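Local coordinates for cleavage stimulation factor 77 (Encephalitozoon cuniculi, PDB 2UY1), which probably binds mRNA and, as a member of the Suppressor of forked family, probably takes part in 3'-end processing of pre-mRNA in the nucleus, at residues B[385-390]-B[407-412]. Sequence-based numbering, arbitrary orientation.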
loop_
_atom_site.group_PDB
_atom_site.type_symbol
_atom_site.label_atom_id
_atom_site.label_comp_id
_atom_site.label_asym_id
_atom_site.label_seq_id
_atom_site.Cartn_x
_atom_site.Cartn_y
_atom_site.Cartn_z
ATOM N N ARG B 385 11.063 -0.452 0.233
ATOM C CA ARG B 385 10.445 0.789 0.646
ATOM C C ARG B 385 11.514 1.821 1.056
ATOM O O ARG B 385 11.346 2.953 0.737
ATOM C CB ARG B 385 9.442 0.612 1.760
ATOM C CG ARG B 385 8.643 1.883 2.020
ATOM C CD ARG B 385 8.093 1.909 3.435
ATOM N NE ARG B 385 6.946 2.799 3.512
ATOM C CZ ARG B 385 6.087 2.848 4.523
ATOM N NH1 ARG B 385 6.238 2.038 5.578
ATOM N NH2 ARG B 385 5.069 3.714 4.471
ATOM N N MET B 386 12.606 1.405 1.697
ATOM C CA MET B 386 13.719 2.272 2.094
ATOM C C MET B 386 14.395 2.759 0.813
ATOM O O MET B 386 14.524 3.937 0.624
ATOM C CB MET B 386 14.740 1.505 2.970
ATOM C CG MET B 386 14.294 1.307 4.433
ATOM S SD MET B 386 15.348 0.042 5.252
ATOM C CE MET B 386 16.803 1.117 5.546
ATOM N N TRP B 387 14.782 1.841 -0.076
ATOM C CA TRP B 387 15.239 2.217 -1.450
ATOM C C TRP B 387 14.336 3.233 -2.168
ATOM O O TRP B 387 14.801 4.314 -2.598
ATOM C CB TRP B 387 15.426 0.958 -2.324
ATOM C CG TRP B 387 16.770 0.236 -2.171
ATOM C CD1 TRP B 387 16.972 -1.045 -1.709
ATOM C CD2 TRP B 387 18.053 0.762 -2.484
ATOM N NE1 TRP B 387 18.316 -1.345 -1.739
ATOM C CE2 TRP B 387 18.998 -0.243 -2.208
ATOM C CE3 TRP B 387 18.503 1.991 -3.027
ATOM C CZ2 TRP B 387 20.354 -0.055 -2.434
ATOM C CZ3 TRP B 387 19.840 2.167 -3.207
ATOM C CH2 TRP B 387 20.754 1.167 -2.880
ATOM N N ASP B 388 13.066 2.923 -2.319
ATOM C CA ASP B 388 12.132 3.846 -2.971
ATOM C C ASP B 388 11.931 5.214 -2.286
ATOM O O ASP B 388 11.771 6.244 -2.996
ATOM C CB ASP B 388 10.782 3.235 -3.150
ATOM C CG ASP B 388 10.820 1.990 -3.998
ATOM O OD1 ASP B 388 11.825 1.767 -4.687
ATOM O OD2 ASP B 388 9.817 1.272 -4.007
ATOM N N SER B 389 11.946 5.265 -0.958
ATOM C CA SER B 389 11.897 6.586 -0.241
ATOM C C SER B 389 13.125 7.412 -0.479
ATOM O O SER B 389 13.024 8.633 -0.753
ATOM C CB SER B 389 11.667 6.381 1.269
ATOM O OG SER B 389 10.537 5.524 1.431
ATOM N N MET B 390 14.293 6.777 -0.437
ATOM C CA MET B 390 15.550 7.484 -0.697
ATOM C C MET B 390 15.660 7.944 -2.160
ATOM O O MET B 390 16.121 9.030 -2.443
ATOM C CB MET B 390 16.759 6.601 -0.260
ATOM C CG MET B 390 18.136 7.232 -0.341
ATOM S SD MET B 390 18.333 8.541 0.935
ATOM C CE MET B 390 17.770 9.922 0.059
ATOM N N VAL B 407 19.230 4.554 -8.254
ATOM C CA VAL B 407 18.566 3.644 -9.205
ATOM C C VAL B 407 19.489 2.481 -9.668
ATOM O O VAL B 407 19.112 1.329 -9.582
ATOM C CB VAL B 407 17.988 4.386 -10.442
ATOM C CG1 VAL B 407 17.351 3.339 -11.407
ATOM C CG2 VAL B 407 16.953 5.471 -9.998
ATOM N N ASP B 408 20.709 2.771 -10.103
ATOM C CA ASP B 408 21.640 1.679 -10.507
ATOM C C ASP B 408 21.769 0.730 -9.343
ATOM O O ASP B 408 21.680 -0.517 -9.498
ATOM C CB ASP B 408 23.073 2.145 -10.779
ATOM C CG ASP B 408 23.248 2.877 -12.078
ATOM O OD1 ASP B 408 22.422 2.671 -12.981
ATOM O OD2 ASP B 408 24.232 3.678 -12.172
ATOM N N GLN B 409 22.073 1.299 -8.183
ATOM C CA GLN B 409 22.206 0.514 -6.921
ATOM C C GLN B 409 21.001 -0.342 -6.498
ATOM O O GLN B 409 21.179 -1.464 -6.091
ATOM C CB GLN B 409 22.640 1.408 -5.745
ATOM C CG GLN B 409 24.148 1.797 -5.685
ATOM C CD GLN B 409 24.357 3.068 -4.806
ATOM O OE1 GLN B 409 23.790 3.158 -3.746
ATOM N NE2 GLN B 409 25.153 4.038 -5.276
ATOM N N LYS B 410 19.783 0.201 -6.554
ATOM C CA LYS B 410 18.601 -0.607 -6.346
ATOM C C LYS B 410 18.506 -1.781 -7.374
ATOM O O LYS B 410 18.175 -2.879 -6.987
ATOM C CB LYS B 410 17.292 0.268 -6.351
ATOM C CG LYS B 410 16.171 -0.400 -5.651
ATOM C CD LYS B 410 14.774 0.038 -6.049
ATOM C CE LYS B 410 13.816 -0.965 -5.331
ATOM N NZ LYS B 410 12.419 -0.782 -5.741
ATOM N N MET B 411 18.723 -1.532 -8.679
ATOM C CA MET B 411 18.639 -2.633 -9.697
ATOM C C MET B 411 19.675 -3.720 -9.481
ATOM O O MET B 411 19.353 -4.924 -9.688
ATOM C CB MET B 411 18.718 -2.118 -11.146
ATOM C CG MET B 411 17.695 -1.035 -11.498
ATOM S SD MET B 411 15.996 -1.623 -11.294
ATOM C CE MET B 411 15.571 -0.983 -9.676
ATOM N N ASP B 412 20.889 -3.313 -9.074
ATOM C CA ASP B 412 21.951 -4.216 -8.622
ATOM C C ASP B 412 21.545 -5.096 -7.437
ATOM O O ASP B 412 21.857 -6.294 -7.420
ATOM C CB ASP B 412 23.231 -3.458 -8.254
ATOM C CG ASP B 412 23.890 -2.813 -9.479
ATOM O OD1 ASP B 412 23.555 -3.253 -10.603
ATOM O OD2 ASP B 412 24.671 -1.831 -9.317
#
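Lys410 runs almost fully extended, with CG anti to the backbone N (chi1 -158°), and its chain slides along Trp387 to Asp388, whose CG lies beside its own backbone N. The two helices, 384-397 and 400-415, are consecutive and form a helical hairpin in the all-helical, TPR-clan Suf fold; their short segments run almost antiparallel, with axes 10.6 Å apart at closest approach. Trp387 points from helix 384-397 toward helix 400-415 and lays its indole against Lys410 and Gln409. Lys410 CG makes a CH-pi contact over the five-membered ring of Trp387, 4.0 Å from the centroid, while Lys410 CA sits above the middle of the whole ring system. At the far end of the indole, Trp387 CH2 meets Gln409 CB at 3.4 Å. The Gln409 amide is turned 70° from the indole plane, and its OE1 lies in that plane at the ring edge, 3.7 Å from Trp387 CH2. Phe377 packs edge-to-face with Trp387, and Ile419 touches both Trp387 and Lys410. A polar side chain of the other protein chain in the assembly also hydrogen-bonds Lys410 NZ. Within the hairpin, Lys410 NZ donates to Asp388 OD1 at 2.8 Å from its syn side, in a salt bridge with NZ 17° out of the carboxylate plane.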